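Long-range contacts in large T antigen (Merkel cell polyomavirus, PDB 3QFQ), which binds the viral DNA origin of replication through its origin-binding domain, several copies of which assemble asymmetrically on the DNA: residues D23-A28 with P108-N113; V35-I40 with L74-S79; K58-S63 with E124-L129; Y30-V35 with K80-A85. All coordinates share one frame; numbering follows the deposited sequence.

Interaction 1: D23-A28 with P108-N113. With nucleotides of chain E.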
# COMPACT_ATOMS: atom_id res chain seq x y z
N ASP B 23 31.52 -10.09 28.17
CA ASP B 23 32.17 -8.81 28.43
C ASP B 23 32.53 -8.11 27.13
O ASP B 23 32.68 -6.88 27.09
CB ASP B 23 33.42 -9.02 29.29
CG ASP B 23 34.19 -7.73 29.53
OD1 ASP B 23 33.93 -7.06 30.55
OD2 ASP B 23 35.06 -7.40 28.70
N TYR B 24 32.66 -8.89 26.06
CA TYR B 24 33.05 -8.37 24.75
C TYR B 24 31.87 -7.74 24.01
O TYR B 24 32.00 -7.35 22.85
CB TYR B 24 33.65 -9.49 23.90
CG TYR B 24 34.90 -10.13 24.47
CD1 TYR B 24 35.67 -9.47 25.42
CD2 TYR B 24 35.31 -11.39 24.06
CE1 TYR B 24 36.81 -10.05 25.94
CE2 TYR B 24 36.45 -11.98 24.58
CZ TYR B 24 37.20 -11.30 25.52
OH TYR B 24 38.33 -11.88 26.04
N LEU B 25 30.73 -7.63 24.69
CA LEU B 25 29.50 -7.16 24.05
C LEU B 25 29.09 -5.76 24.51
O LEU B 25 29.60 -5.25 25.51
CB LEU B 25 28.37 -8.16 24.29
CG LEU B 25 28.64 -9.60 23.86
CD1 LEU B 25 27.60 -10.56 24.43
CD2 LEU B 25 28.70 -9.71 22.34
N SER B 26 28.17 -5.14 23.78
CA SER B 26 27.61 -3.85 24.17
C SER B 26 26.20 -4.06 24.70
O SER B 26 25.32 -4.53 23.99
CB SER B 26 27.57 -2.90 22.97
OG SER B 26 26.74 -3.39 21.95
N HIS B 27 25.99 -3.71 25.97
CA HIS B 27 24.69 -3.92 26.60
C HIS B 27 23.95 -2.60 26.79
O HIS B 27 23.59 -2.23 27.91
CB HIS B 27 24.86 -4.63 27.94
CG HIS B 27 25.68 -5.88 27.86
ND1 HIS B 27 25.13 -7.12 27.62
CD2 HIS B 27 27.02 -6.08 27.97
CE1 HIS B 27 26.09 -8.03 27.60
NE2 HIS B 27 27.25 -7.42 27.81
N ALA B 28 23.72 -1.91 25.68
CA ALA B 28 23.07 -0.61 25.72
C ALA B 28 21.63 -0.70 25.23
O ALA B 28 21.39 -0.99 24.05
CB ALA B 28 23.85 0.39 24.89
N PRO B 108 37.73 -8.68 17.00
CA PRO B 108 38.88 -9.59 16.94
C PRO B 108 38.99 -10.47 18.19
O PRO B 108 39.38 -11.63 18.09
CB PRO B 108 40.07 -8.64 16.85
CG PRO B 108 39.57 -7.32 17.35
CD PRO B 108 38.14 -7.27 16.93
N GLU B 109 38.65 -9.91 19.34
CA GLU B 109 38.73 -10.64 20.60
C GLU B 109 37.68 -11.74 20.61
O GLU B 109 37.94 -12.85 21.09
CB GLU B 109 38.51 -9.68 21.77
CG GLU B 109 39.35 -8.41 21.67
CD GLU B 109 40.84 -8.68 21.81
OE1 GLU B 109 41.20 -9.71 22.42
OE2 GLU B 109 41.64 -7.86 21.32
N MET B 110 36.50 -11.43 20.08
CA MET B 110 35.40 -12.38 20.04
C MET B 110 35.72 -13.60 19.17
O MET B 110 35.63 -14.74 19.63
CB MET B 110 34.13 -11.71 19.53
CG MET B 110 32.93 -12.64 19.45
SD MET B 110 32.34 -13.15 21.07
CE MET B 110 31.72 -11.59 21.69
N TYR B 111 36.08 -13.34 17.91
CA TYR B 111 36.39 -14.41 16.96
C TYR B 111 37.32 -15.44 17.58
O TYR B 111 37.00 -16.63 17.64
CB TYR B 111 37.01 -13.82 15.69
CG TYR B 111 37.21 -14.79 14.54
CD1 TYR B 111 37.20 -14.35 13.23
CD2 TYR B 111 37.42 -16.15 14.77
CE1 TYR B 111 37.39 -15.22 12.17
CE2 TYR B 111 37.61 -17.03 13.72
CZ TYR B 111 37.59 -16.56 12.42
OH TYR B 111 37.78 -17.43 11.37
N ASN B 112 38.48 -14.98 18.03
CA ASN B 112 39.48 -15.87 18.60
C ASN B 112 38.98 -16.61 19.84
O ASN B 112 39.44 -17.70 20.15
CB ASN B 112 40.76 -15.10 18.92
CG ASN B 112 41.32 -14.38 17.71
OD1 ASN B 112 41.01 -14.72 16.57
ND2 ASN B 112 42.16 -13.38 17.96
N ASN B 113 38.02 -16.00 20.53
CA ASN B 113 37.43 -16.62 21.71
C ASN B 113 36.45 -17.72 21.33
O ASN B 113 36.21 -18.65 22.10
CB ASN B 113 36.73 -15.57 22.58
CG ASN B 113 36.52 -16.04 24.01
OD1 ASN B 113 36.28 -17.22 24.26
ND2 ASN B 113 36.63 -15.12 24.95
P DG E 3 28.85 0.06 25.33
OP1 DG E 3 29.53 -1.18 25.76
OP2 DG E 3 28.20 0.14 24.00
O5' DG E 3 27.75 0.42 26.43
C5' DG E 3 26.68 1.29 26.10
C4' DG E 3 26.81 2.63 26.77
O4' DG E 3 27.82 3.41 26.10
C3' DG E 3 25.54 3.45 26.64
O3' DG E 3 24.75 3.32 27.81
C2' DG E 3 25.99 4.89 26.43
C1' DG E 3 27.49 4.78 26.19
N9 DG E 3 27.93 5.40 24.94
C8 DG E 3 28.31 4.75 23.80
N7 DG E 3 28.66 5.55 22.84
C5 DG E 3 28.52 6.82 23.38
C6 DG E 3 28.76 8.09 22.80
O6 DG E 3 29.16 8.34 21.66
N1 DG E 3 28.48 9.12 23.70
C2 DG E 3 28.03 8.95 24.98
N2 DG E 3 27.82 10.07 25.69
N3 DG E 3 27.80 7.77 25.54
C4 DG E 3 28.07 6.75 24.68
P DA E 4 23.15 3.46 27.72
OP1 DA E 4 22.58 3.00 29.00
OP2 DA E 4 22.72 2.84 26.45
O5' DA E 4 22.93 5.04 27.60
C5' DA E 4 23.43 5.92 28.60
C4' DA E 4 23.22 7.36 28.19
O4' DA E 4 24.13 7.69 27.12
C3' DA E 4 21.81 7.66 27.67
O3' DA E 4 21.21 8.70 28.43
C2' DA E 4 22.00 8.07 26.21
C1' DA E 4 23.47 8.47 26.16
N9 DA E 4 24.10 8.21 24.88
C8 DA E 4 24.37 6.99 24.32
N7 DA E 4 24.95 7.06 23.15
C5 DA E 4 25.08 8.42 22.93
C6 DA E 4 25.62 9.16 21.86
N6 DA E 4 26.16 8.60 20.77
N1 DA E 4 25.59 10.51 21.95
C2 DA E 4 25.05 11.07 23.04
N3 DA E 4 24.51 10.48 24.11
C4 DA E 4 24.56 9.15 23.98

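Interaction 2: V35-I40 with L74-S79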
# COMPACT_ATOMS: atom_id res chain seq x y z
N VAL B 35 26.37 0.56 15.03
CA VAL B 35 27.57 -0.24 14.90
C VAL B 35 27.52 -1.06 13.61
O VAL B 35 26.46 -1.25 13.02
CB VAL B 35 27.72 -1.19 16.10
CG1 VAL B 35 29.08 -1.86 16.09
CG2 VAL B 35 27.51 -0.42 17.39
N SER B 36 28.68 -1.55 13.18
CA SER B 36 28.81 -2.35 11.97
C SER B 36 29.00 -3.82 12.29
O SER B 36 28.87 -4.68 11.42
CB SER B 36 29.99 -1.85 11.14
OG SER B 36 29.83 -0.50 10.75
N CYS B 37 29.33 -4.12 13.55
CA CYS B 37 29.62 -5.48 13.97
C CYS B 37 28.53 -6.03 14.89
O CYS B 37 28.20 -5.42 15.90
CB CYS B 37 30.97 -5.54 14.68
SG CYS B 37 32.37 -4.89 13.72
N PHE B 38 27.99 -7.20 14.53
CA PHE B 38 26.93 -7.82 15.32
C PHE B 38 27.21 -9.30 15.57
O PHE B 38 28.00 -9.93 14.87
CB PHE B 38 25.58 -7.66 14.62
CG PHE B 38 25.29 -6.25 14.19
CD1 PHE B 38 24.83 -5.31 15.10
CD2 PHE B 38 25.46 -5.86 12.86
CE1 PHE B 38 24.56 -4.01 14.70
CE2 PHE B 38 25.19 -4.57 12.46
CZ PHE B 38 24.74 -3.64 13.38
N ALA B 39 26.55 -9.85 16.59
CA ALA B 39 26.63 -11.27 16.90
C ALA B 39 25.29 -11.75 17.45
O ALA B 39 24.59 -11.01 18.14
CB ALA B 39 27.75 -11.55 17.88
N ILE B 40 24.92 -13.00 17.15
CA ILE B 40 23.62 -13.53 17.54
C ILE B 40 23.74 -14.93 18.16
O ILE B 40 24.74 -15.62 17.98
CB ILE B 40 22.64 -13.56 16.35
CG1 ILE B 40 22.68 -12.22 15.61
CG2 ILE B 40 21.22 -13.87 16.82
CD1 ILE B 40 21.69 -12.13 14.48
N LEU B 74 28.32 -14.46 14.26
CA LEU B 74 28.68 -13.05 14.17
C LEU B 74 28.97 -12.64 12.73
O LEU B 74 29.29 -13.47 11.89
CB LEU B 74 29.87 -12.72 15.09
CG LEU B 74 31.10 -13.64 15.06
CD1 LEU B 74 31.73 -13.67 13.68
CD2 LEU B 74 32.12 -13.19 16.10
N PHE B 75 28.86 -11.34 12.46
CA PHE B 75 29.07 -10.82 11.12
C PHE B 75 29.30 -9.31 11.13
O PHE B 75 29.09 -8.65 12.15
CB PHE B 75 27.88 -11.16 10.22
CG PHE B 75 26.58 -10.57 10.68
CD1 PHE B 75 26.13 -9.36 10.18
CD2 PHE B 75 25.80 -11.22 11.62
CE1 PHE B 75 24.93 -8.81 10.60
CE2 PHE B 75 24.61 -10.68 12.05
CZ PHE B 75 24.17 -9.48 11.54
N ILE B 76 29.73 -8.78 10.00
CA ILE B 76 29.97 -7.35 9.88
C ILE B 76 29.49 -6.84 8.53
O ILE B 76 29.74 -7.45 7.50
CB ILE B 76 31.46 -7.01 10.06
CG1 ILE B 76 31.67 -5.50 9.97
CG2 ILE B 76 32.30 -7.74 9.02
CD1 ILE B 76 33.11 -5.08 10.14
N THR B 77 28.80 -5.71 8.56
CA THR B 77 28.27 -5.11 7.35
C THR B 77 29.11 -3.91 6.92
O THR B 77 29.96 -3.43 7.68
CB THR B 77 26.82 -4.65 7.55
OG1 THR B 77 26.76 -3.74 8.64
CG2 THR B 77 25.93 -5.85 7.84
N LEU B 78 28.87 -3.44 5.70
CA LEU B 78 29.55 -2.26 5.19
C LEU B 78 28.88 -1.00 5.73
O LEU B 78 29.55 -0.08 6.19
CB LEU B 78 29.54 -2.26 3.66
CG LEU B 78 30.51 -3.22 2.95
CD1 LEU B 78 31.94 -2.97 3.39
CD2 LEU B 78 30.12 -4.68 3.15
N SER B 79 27.55 -0.97 5.66
CA SER B 79 26.78 0.14 6.20
C SER B 79 26.55 -0.04 7.69
O SER B 79 26.43 -1.16 8.18
CB SER B 79 25.44 0.26 5.46
OG SER B 79 24.81 -1.00 5.33

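Interaction 3: K58-S63 with E124-L129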
# COMPACT_ATOMS: atom_id res chain seq x y z
N LYS B 58 24.26 -6.35 2.90
CA LYS B 58 25.54 -6.46 2.21
C LYS B 58 26.69 -6.58 3.21
O LYS B 58 27.28 -5.58 3.60
CB LYS B 58 25.75 -5.27 1.29
N VAL B 59 26.99 -7.81 3.62
CA VAL B 59 28.03 -8.04 4.62
C VAL B 59 29.42 -8.12 4.01
O VAL B 59 29.60 -8.56 2.87
CB VAL B 59 27.77 -9.33 5.41
CG1 VAL B 59 26.41 -9.29 6.07
CG2 VAL B 59 27.89 -10.55 4.51
N ASP B 60 30.41 -7.68 4.78
CA ASP B 60 31.81 -7.81 4.39
C ASP B 60 32.35 -9.14 4.90
O ASP B 60 33.31 -9.68 4.36
CB ASP B 60 32.63 -6.66 4.97
CG ASP B 60 34.09 -6.73 4.56
OD1 ASP B 60 34.97 -6.47 5.41
OD2 ASP B 60 34.36 -7.05 3.38
N PHE B 61 31.72 -9.65 5.95
CA PHE B 61 32.14 -10.89 6.56
C PHE B 61 31.05 -11.48 7.46
O PHE B 61 30.21 -10.76 7.98
CB PHE B 61 33.42 -10.67 7.37
CG PHE B 61 33.66 -11.71 8.42
CD1 PHE B 61 34.36 -12.86 8.12
CD2 PHE B 61 33.17 -11.54 9.70
CE1 PHE B 61 34.58 -13.82 9.08
CE2 PHE B 61 33.38 -12.50 10.67
CZ PHE B 61 34.09 -13.64 10.36
N LYS B 62 31.08 -12.80 7.62
CA LYS B 62 30.08 -13.49 8.41
C LYS B 62 30.57 -14.89 8.76
O LYS B 62 31.36 -15.48 8.02
CB LYS B 62 28.76 -13.58 7.63
CG LYS B 62 28.84 -14.43 6.37
CD LYS B 62 27.57 -14.30 5.54
CE LYS B 62 27.65 -15.15 4.28
NZ LYS B 62 28.87 -14.85 3.49
N SER B 63 30.11 -15.41 9.90
CA SER B 63 30.54 -16.72 10.36
C SER B 63 29.69 -17.27 11.50
O SER B 63 29.25 -16.53 12.38
CB SER B 63 32.01 -16.69 10.78
OG SER B 63 32.20 -15.92 11.95
N GLU B 124 32.68 -19.65 8.49
CA GLU B 124 32.81 -18.36 7.79
C GLU B 124 32.89 -18.20 6.27
O GLU B 124 32.25 -18.92 5.49
CB GLU B 124 33.97 -17.57 8.41
CG GLU B 124 34.87 -18.38 9.32
CD GLU B 124 36.26 -18.57 8.75
OE1 GLU B 124 37.05 -19.34 9.34
OE2 GLU B 124 36.57 -17.95 7.71
N ASN B 125 33.72 -17.22 5.90
CA ASN B 125 33.69 -16.56 4.60
C ASN B 125 35.02 -15.87 4.32
O ASN B 125 35.66 -16.10 3.29
CB ASN B 125 32.54 -15.54 4.58
CG ASN B 125 32.79 -14.38 3.63
OD1 ASN B 125 33.38 -14.55 2.57
ND2 ASN B 125 32.32 -13.20 4.02
N LYS B 126 35.45 -15.01 5.26
CA LYS B 126 36.74 -14.33 5.18
C LYS B 126 37.51 -14.50 6.49
O LYS B 126 36.91 -14.80 7.52
CB LYS B 126 36.55 -12.84 4.86
CG LYS B 126 36.03 -12.56 3.45
CD LYS B 126 35.81 -11.07 3.20
CE LYS B 126 37.09 -10.28 3.40
NZ LYS B 126 36.88 -8.81 3.23
N PRO B 127 38.84 -14.32 6.46
CA PRO B 127 39.66 -14.43 7.67
C PRO B 127 39.76 -13.11 8.43
O PRO B 127 38.85 -12.75 9.18
CB PRO B 127 41.04 -14.84 7.14
CG PRO B 127 40.95 -14.80 5.63
CD PRO B 127 39.68 -14.10 5.27
N LEU B 128 40.87 -12.40 8.25
CA LEU B 128 41.11 -11.11 8.91
C LEU B 128 39.98 -10.12 8.65
O LEU B 128 39.10 -10.36 7.82
CB LEU B 128 42.45 -10.53 8.45
N LEU B 129 40.00 -9.00 9.37
CA LEU B 129 38.92 -8.01 9.28
C LEU B 129 39.42 -6.62 8.88
O LEU B 129 40.58 -6.45 8.51
CB LEU B 129 38.15 -7.94 10.60

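Interaction 4: Y30-V35 with K80-A85. With nucleotides of chain D; nucleotides of chain E.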
# COMPACT_ATOMS: atom_id res chain seq x y z
N TYR B 30 19.63 1.98 25.91
CA TYR B 30 19.34 3.39 25.70
C TYR B 30 20.33 4.06 24.75
O TYR B 30 20.78 5.18 25.00
CB TYR B 30 19.33 4.14 27.04
CG TYR B 30 18.47 3.48 28.10
CD1 TYR B 30 17.12 3.78 28.20
CD2 TYR B 30 19.02 2.58 29.00
CE1 TYR B 30 16.33 3.18 29.17
CE2 TYR B 30 18.24 1.98 29.97
CZ TYR B 30 16.90 2.29 30.05
OH TYR B 30 16.12 1.70 31.02
N SER B 31 20.67 3.39 23.66
CA SER B 31 21.62 3.93 22.69
C SER B 31 21.12 3.84 21.25
O SER B 31 20.43 2.89 20.89
CB SER B 31 22.98 3.22 22.81
OG SER B 31 23.91 3.74 21.88
N ASN B 32 21.46 4.84 20.44
CA ASN B 32 21.06 4.87 19.04
C ASN B 32 22.24 4.64 18.12
O ASN B 32 22.10 4.64 16.90
CB ASN B 32 20.39 6.20 18.70
CG ASN B 32 19.15 6.46 19.54
OD1 ASN B 32 18.90 7.59 19.96
ND2 ASN B 32 18.38 5.41 19.79
N LYS B 33 23.41 4.45 18.71
CA LYS B 33 24.63 4.25 17.94
C LYS B 33 24.46 3.13 16.91
O LYS B 33 23.89 2.08 17.20
CB LYS B 33 25.81 3.95 18.86
CG LYS B 33 27.10 3.67 18.10
CD LYS B 33 28.21 3.25 19.04
CE LYS B 33 28.65 4.40 19.92
NZ LYS B 33 29.81 4.01 20.77
N THR B 34 24.95 3.38 15.70
CA THR B 34 24.88 2.41 14.62
C THR B 34 26.21 1.71 14.39
O THR B 34 27.07 2.20 13.66
CB THR B 34 24.45 3.07 13.31
OG1 THR B 34 25.36 4.14 13.00
CG2 THR B 34 23.05 3.63 13.44
N VAL B 35 26.37 0.56 15.03
CA VAL B 35 27.57 -0.24 14.90
C VAL B 35 27.52 -1.06 13.61
O VAL B 35 26.46 -1.25 13.02
CB VAL B 35 27.72 -1.19 16.10
CG1 VAL B 35 29.08 -1.86 16.09
CG2 VAL B 35 27.51 -0.42 17.39
N LYS B 80 26.49 1.07 8.42
CA LYS B 80 26.24 1.02 9.86
C LYS B 80 24.76 0.78 10.15
O LYS B 80 23.90 1.22 9.40
CB LYS B 80 26.73 2.30 10.54
CG LYS B 80 28.24 2.50 10.47
CD LYS B 80 28.65 3.78 11.16
CE LYS B 80 27.98 4.98 10.51
NZ LYS B 80 28.35 6.24 11.20
N HIS B 81 24.49 0.06 11.23
CA HIS B 81 23.12 -0.27 11.61
C HIS B 81 22.93 -0.32 13.12
O HIS B 81 23.89 -0.48 13.87
CB HIS B 81 22.69 -1.61 11.00
CG HIS B 81 22.82 -1.66 9.51
ND1 HIS B 81 21.84 -1.18 8.66
CD2 HIS B 81 23.79 -2.15 8.71
CE1 HIS B 81 22.21 -1.37 7.41
NE2 HIS B 81 23.40 -1.95 7.41
N ARG B 82 21.68 -0.19 13.55
CA ARG B 82 21.32 -0.26 14.96
C ARG B 82 21.34 -1.69 15.48
O ARG B 82 21.07 -2.64 14.74
CB ARG B 82 19.93 0.32 15.20
CG ARG B 82 19.89 1.83 15.43
CD ARG B 82 18.68 2.20 16.27
NE ARG B 82 18.46 3.64 16.34
CZ ARG B 82 17.52 4.22 17.07
NH1 ARG B 82 16.70 3.49 17.81
NH2 ARG B 82 17.40 5.54 17.07
N VAL B 83 21.66 -1.84 16.76
CA VAL B 83 21.58 -3.14 17.41
C VAL B 83 20.13 -3.61 17.39
O VAL B 83 19.85 -4.77 17.08
CB VAL B 83 22.09 -3.08 18.86
CG1 VAL B 83 21.99 -4.45 19.52
CG2 VAL B 83 23.53 -2.56 18.91
N SER B 84 19.21 -2.69 17.69
CA SER B 84 17.78 -2.98 17.67
C SER B 84 17.28 -3.32 16.27
O SER B 84 16.40 -4.16 16.11
CB SER B 84 17.01 -1.77 18.20
OG SER B 84 17.25 -0.62 17.40
N ALA B 85 17.85 -2.66 15.27
CA ALA B 85 17.43 -2.87 13.89
C ALA B 85 17.72 -4.29 13.42
O ALA B 85 16.94 -4.87 12.67
CB ALA B 85 18.10 -1.85 12.98
P DG D 21 19.36 0.52 10.11
OP1 DG D 21 19.06 -0.64 9.25
OP2 DG D 21 19.92 0.32 11.47
O5' DG D 21 20.37 1.48 9.34
C5' DG D 21 21.03 2.53 10.03
C4' DG D 21 20.73 3.86 9.38
O4' DG D 21 19.44 4.34 9.82
C3' DG D 21 21.71 4.98 9.68
O3' DG D 21 22.78 4.93 8.74
C2' DG D 21 20.84 6.21 9.49
C1' DG D 21 19.49 5.74 10.02
N9 DG D 21 19.28 5.99 11.44
C8 DG D 21 19.34 5.07 12.47
N7 DG D 21 19.10 5.59 13.64
C5 DG D 21 18.87 6.94 13.38
C6 DG D 21 18.57 8.00 14.26
O6 DG D 21 18.43 7.96 15.49
N1 DG D 21 18.42 9.21 13.58
C2 DG D 21 18.54 9.37 12.22
N2 DG D 21 18.36 10.61 11.74
N3 DG D 21 18.83 8.38 11.38
C4 DG D 21 18.98 7.20 12.03
P DG E 5 19.63 8.97 28.30
OP1 DG E 5 19.20 9.74 29.49
OP2 DG E 5 18.97 7.68 28.00
O5' DG E 5 19.50 9.89 27.01
C5' DG E 5 20.18 11.14 26.98
C4' DG E 5 20.18 11.71 25.58
O4' DG E 5 21.06 10.93 24.73
C3' DG E 5 18.81 11.71 24.89
O3' DG E 5 18.54 13.01 24.39
C2' DG E 5 18.98 10.70 23.76
C1' DG E 5 20.46 10.86 23.46
N9 DG E 5 21.05 9.73 22.74
C8 DG E 5 20.90 8.40 23.01
N7 DG E 5 21.56 7.63 22.19
C5 DG E 5 22.18 8.52 21.32
C6 DG E 5 23.03 8.27 20.21
O6 DG E 5 23.42 7.18 19.77
N1 DG E 5 23.45 9.46 19.60
C2 DG E 5 23.09 10.72 20.01
N2 DG E 5 23.58 11.74 19.31
N3 DG E 5 22.29 10.96 21.05
C4 DG E 5 21.88 9.82 21.65
P DA D 20 13.58 -1.22 12.60
OP1 DA D 20 13.47 -2.43 11.76
OP2 DA D 20 13.88 -1.36 14.04
O5' DA D 20 14.68 -0.23 12.00
C5' DA D 20 14.60 0.33 10.70
C4' DA D 20 15.67 1.40 10.56
O4' DA D 20 15.27 2.62 11.23
C3' DA D 20 17.02 1.03 11.17
O3' DA D 20 18.03 1.40 10.25
C2' DA D 20 17.11 1.88 12.42
C1' DA D 20 16.36 3.13 11.96
N9 DA D 20 15.85 3.96 13.04
C8 DA D 20 15.47 3.54 14.29
N7 DA D 20 15.05 4.51 15.06
C5 DA D 20 15.17 5.65 14.27
C6 DA D 20 14.88 7.01 14.51
N6 DA D 20 14.40 7.46 15.67
N1 DA D 20 15.11 7.88 13.51
C2 DA D 20 15.59 7.42 12.35
N3 DA D 20 15.89 6.17 12.01
C4 DA D 20 15.66 5.32 13.02
O HOH W 1 21.84 0.86 18.92

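Interaction 1: D23-A28 with P108-N113
Y24 carries CG anti to its own carbonyl carbon (chi1 -61°), beside the backbone N. CB already points toward helix 107-113, and the ring lies against it. M110 CG is anti to the backbone N, and bends at chi2 and chi3 bring CE to residues 23-28. This methyl group touches Y24 CB and L25 CD2, each 3.6 Å from M110 CE. E109 uses its CB, which lies over the centre of one face of the Y24 ring. The distance from E109 CB to the ring centroid is 4.2 Å, 10° off the normal, a CH-pi contact. The N113 side chain crosses Y24 at about a right angle, with ND2 placed obliquely to the ring, 3.2 Å from Y24 CE2. Its amide plane and the ring plane are 67° apart. No hydrogen bond joins the segments, so apolar and aromatic packing carries the contact.

The irregular segment 23-28 continues to the DNA, where A28 CB lies 3.2 Å from C5' of DG3 of chain E. S26 OG bonds to G103 O, at the end of strand 100-103. L25 also packs on F17 and V104. The contact joins the loop before strand 34-42 to the last helix of the chain, 107-113.

Interaction 2: V35-I40 with L74-S79
C37 to I40 and L74 to T77 pair as neighbouring antiparallel strands of the curled sheet at the core of the origin-binding domain. At the corner just before, S36 O accepts T77 N, with N 3.0 Å from S36 O. C37 forms a non-hydrogen-bonded pair with I76. Its SG lies 3.7 Å from I76 CD1, on the sheet face that also carries A39 and L74. V104 and M107 cover this face.

F38 and F75 are the hydrogen-bonded pair. F38 N reaches F75 O at 3.0 Å in a nearly straight bond (175°), and F75 N returns to F38 O at 2.9 Å. Their side chains share the other face, which packs on I86 of helix 83-90. F38 CB lies over one face of the F75 ring, 4.2 Å from the centroid. The two rings meet obliquely, with planes 43° apart and F38 CD2 3.8 Å from F75 CE1. A39 follows as a second non-hydrogen-bonded pair, its CB 3.7 Å from L74 CB. Last comes I40, whose CD1 touches the edge of the F75 ring, 4.1 Å from CE2.

Interaction 3: K58-S63 with E124-L129
F61 presents the edge of its ring to K126, whose carbonyl O lies near the ring plane, 3.0 Å from F61 CE1. E124 CB approaches the same ring obliquely, 3.9 Å from F61 CE1, and the ring and the E124 carboxylate planes are 39° apart. K126 CB is 3.9 Å from F61 CD1.

The D60 carboxylate takes the charged end of K126. K126 NZ is 3.1 Å from D60 OD2, a hydrogen-bonded salt bridge made on the syn side of that oxygen, 34° out of the carboxylate plane. The lysine chain is bent at chi3 (58°), which places CE, and the two side chains cross at about a right angle. N125 has its amide beside the strand backbone, with ND2 3.4 Å from F61 CA. K62 crosses N125 at about a right angle, its NZ 3.9 Å from N125 CB. A long, weak ion pair joins K62 to E55. S63 OG bonds to H65 NE2.

The segment 124-129 has no regular structure and belongs to the C-terminal tail, which packs on the strand 59-64. D60 and F61 both face I76 there in a classic beta bulge. On the sheet side, F61 packs on L74 and I76 of strand 71-77 and K62 on F75, so strand 59-64 is touched by both the tail and strand 71-77.

Interaction 4: Y30-V35 with K80-A85
N32 and R82 lie side by side and point the same way where two DNA-reading loops meet. They appear to correspond to loops A1 and B2 of other polyomavirus origin-binding domains. N32 CG is anti to the carbonyl carbon (chi1 -60°), beside the backbone N. Its amide plane is 16° from the guanidinium. N32 ND2 lies over one face of that group, N7 of DA20 of chain D over the opposite face. ND2 and NH2 are both donors, so no hydrogen bond forms.

R82 is extended from CG to NE, and its edge meets the guanine of DG21 of chain D. R82 NH2 bonds to DG21 O6 at 3.1 Å, and NE makes a weak bond to N7. At the N-cap of helix 83-90, R82 N grips DG21 OP2 at 2.8 Å. H81 meets the same phosphate with its ring edge, ND1 2.9 Å from OP1, and S79 OG holds its NE2.

T34 and K80 cross at about a right angle, T34 OG1 3.4 Å from K80 CB. T34 OG1 bonds to a phosphate, and K80, bent at chi3, makes a salt bridge to one. N32 N bonds to N7 of DG5 of chain E at 3.3 Å, and K33 NZ to another guanine N7. The weakly paired strand ends are joined by H81 N, 3.0 Å from V35 O, in a bond of 167° whose donor lies above the carbonyl plane.

In the fold
Interaction 4 is the DNA-reading end of the domain, and interaction 2 is the sheet behind it. Their centres are 10 Å apart and they share V35. F38 CZ packs 3.3 Å from H81 O. Interaction 2 comes within about 5 Å of the DNA by its nearest atom, interaction 3 within about 10 Å. Interaction 3 extends the same sheet: I76 O and D60 N, 2.8 Å apart, probably form a hydrogen bond. Interaction 1 touches interaction 2 through M110 CG and L74 CD2, 3.5 Å apart, and interaction 3 through Y111 CE1 and F61 CZ, 4.1 Å apart. Its first segment also reaches the DNA. Interactions 3 and 4 do not touch, with centres 20 Å apart.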